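Local coordinates for membrane-associated lipoprotein (Ureaplasma parvum, PDB 3K63) that is a membrane-associated lipoprotein of uncharacterised function, represented by its lipoprotein-associated type-17 domain, at residues D15-K20 with L81-T86. Numbering follows the deposited sequence.
Sequences DTFDFK and LSLMLT
The strands carrying Phe17 and Phe19 (17-20) and Leu81 and Leu83 (81-86) cross with N-to-C directions 113° apart, their axes no closer than 12.2 Å, so they lie face to face across the interface between two sheets and cross steeply instead of pairing edge to edge. The CA atoms of Phe19 and Leu81 are 11.0 Å apart, a spacing bridged by side chains, and no backbone bond links the segments. Strand 17-21 pairs with 45-49, whereas 79-87 is the middle strand of an antiparallel sheet between 56-64 and 93-100.

Alternation along each strand sets the contact: the CB atoms of Phe17, Phe19, Leu81 and Leu83 all point toward the opposing segment. The CD2 methyl of Leu81 reaches both rings, lying 4.2 Å from Phe19 CE1 and 4.4 Å from Phe17 CZ. Within the two segments, Leu83 touches Phe17, its CD2 methyl 4.2 Å from the same CZ, so the far end of that ring is touched by two leucine methyls. Both methyls approach obliquely. With chi1 at 73°, Phe17 holds CG between its backbone N and carbonyl carbon, and the ring reaches toward strand 81-86 with CZ leading.

Ile60 of strand 56-64 touches Phe19, Leu81 and Leu83, and Phe63 meets the Phe19 ring with planes at about 60°, placing the contact within a larger apolar cluster. All four touching residues are buried, yet they bury just 129 Å² between the segments. With carbon-carbon contacts of 4.2 Å or more and no polar pairing, the chemistry is that of modest hydrophobic packing, which joins the two sheets in the domain interior by shape and apolar contact, with no directional bond between the segments.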
# COMPACT_ATOMS: atom_id res chain seq x y z
N ASP A 15 -10.13 3.50 -4.81
CA ASP A 15 -11.51 3.17 -5.13
C ASP A 15 -12.17 2.68 -3.85
O ASP A 15 -12.88 3.44 -3.17
CB ASP A 15 -11.56 2.07 -6.20
CG ASP A 15 -12.98 1.62 -6.53
OD1 ASP A 15 -13.93 2.40 -6.29
OD2 ASP A 15 -13.15 0.49 -7.04
N THR A 16 -11.92 1.42 -3.52
CA THR A 16 -12.46 0.79 -2.32
C THR A 16 -11.94 1.44 -1.05
O THR A 16 -12.67 1.59 -0.08
CB THR A 16 -12.10 -0.68 -2.24
OG1 THR A 16 -12.31 -1.29 -3.52
CG2 THR A 16 -12.96 -1.37 -1.19
N PHE A 17 -10.66 1.80 -1.05
CA PHE A 17 -10.07 2.43 0.13
C PHE A 17 -8.83 3.24 -0.21
O PHE A 17 -8.29 3.17 -1.32
CB PHE A 17 -9.67 1.38 1.17
CG PHE A 17 -8.44 0.58 0.78
CD1 PHE A 17 -8.48 -0.30 -0.29
CD2 PHE A 17 -7.24 0.73 1.49
CE1 PHE A 17 -7.35 -1.03 -0.66
CE2 PHE A 17 -6.10 0.01 1.12
CZ PHE A 17 -6.16 -0.88 0.05
N ASP A 18 -8.40 4.00 0.77
CA ASP A 18 -7.20 4.80 0.66
C ASP A 18 -6.53 4.68 2.01
O ASP A 18 -7.16 4.24 2.99
CB ASP A 18 -7.55 6.26 0.39
CG ASP A 18 -7.87 6.53 -1.07
OD1 ASP A 18 -7.10 6.06 -1.95
OD2 ASP A 18 -8.87 7.23 -1.35
N PHE A 19 -5.26 5.02 2.08
CA PHE A 19 -4.55 4.96 3.34
C PHE A 19 -3.78 6.25 3.50
O PHE A 19 -3.52 6.97 2.54
CB PHE A 19 -3.59 3.77 3.39
CG PHE A 19 -2.46 3.85 2.40
CD1 PHE A 19 -2.53 3.17 1.19
CD2 PHE A 19 -1.32 4.60 2.68
CE1 PHE A 19 -1.48 3.24 0.26
CE2 PHE A 19 -0.27 4.69 1.77
CZ PHE A 19 -0.35 4.00 0.56
N LYS A 20 -3.43 6.54 4.73
CA LYS A 20 -2.67 7.72 5.02
C LYS A 20 -1.74 7.22 6.11
O LYS A 20 -2.15 6.45 6.98
CB LYS A 20 -3.61 8.82 5.52
CG LYS A 20 -3.17 10.21 5.08
CD LYS A 20 -4.17 11.33 5.41
CE LYS A 20 -4.10 11.74 6.88
NZ LYS A 20 -5.09 12.82 7.18
N LEU A 81 1.38 -4.04 -1.72
CA LEU A 81 0.65 -3.93 -0.47
C LEU A 81 0.21 -5.29 0.06
O LEU A 81 -0.57 -6.00 -0.58
CB LEU A 81 -0.59 -3.06 -0.65
CG LEU A 81 -0.46 -1.56 -0.40
CD1 LEU A 81 0.50 -0.96 -1.40
CD2 LEU A 81 -1.84 -0.90 -0.49
N SER A 82 0.71 -5.66 1.22
CA SER A 82 0.34 -6.94 1.81
C SER A 82 -0.91 -6.63 2.63
O SER A 82 -0.85 -5.88 3.60
CB SER A 82 1.47 -7.44 2.69
OG SER A 82 1.21 -8.74 3.19
N LEU A 83 -2.04 -7.22 2.23
CA LEU A 83 -3.32 -6.97 2.89
C LEU A 83 -3.89 -8.09 3.73
O LEU A 83 -3.63 -9.27 3.50
CB LEU A 83 -4.37 -6.63 1.85
CG LEU A 83 -4.03 -5.55 0.83
CD1 LEU A 83 -5.03 -5.62 -0.32
CD2 LEU A 83 -4.06 -4.20 1.52
N MSE A 84 -4.67 -7.70 4.74
CA MSE A 84 -5.35 -8.66 5.57
C MSE A 84 -6.82 -8.31 5.36
O MSE A 84 -7.23 -7.18 5.64
CB MSE A 84 -4.99 -8.51 7.04
CG MSE A 84 -5.66 -9.52 7.91
SE MSE A 84 -5.10 -9.49 9.75
CE MSE A 84 -5.80 -7.73 10.18
N LEU A 85 -7.59 -9.25 4.84
CA LEU A 85 -9.01 -9.02 4.58
C LEU A 85 -9.88 -9.88 5.49
O LEU A 85 -9.79 -11.11 5.46
CB LEU A 85 -9.32 -9.33 3.11
CG LEU A 85 -8.39 -8.66 2.09
CD1 LEU A 85 -8.65 -9.21 0.71
CD2 LEU A 85 -8.60 -7.17 2.13
N THR A 86 -10.69 -9.23 6.32
CA THR A 86 -11.57 -9.99 7.21
C THR A 86 -13.00 -10.02 6.69
O THR A 86 -13.59 -8.99 6.39
CB THR A 86 -11.58 -9.40 8.62
OG1 THR A 86 -10.26 -9.39 9.15
CG2 THR A 86 -12.46 -10.23 9.52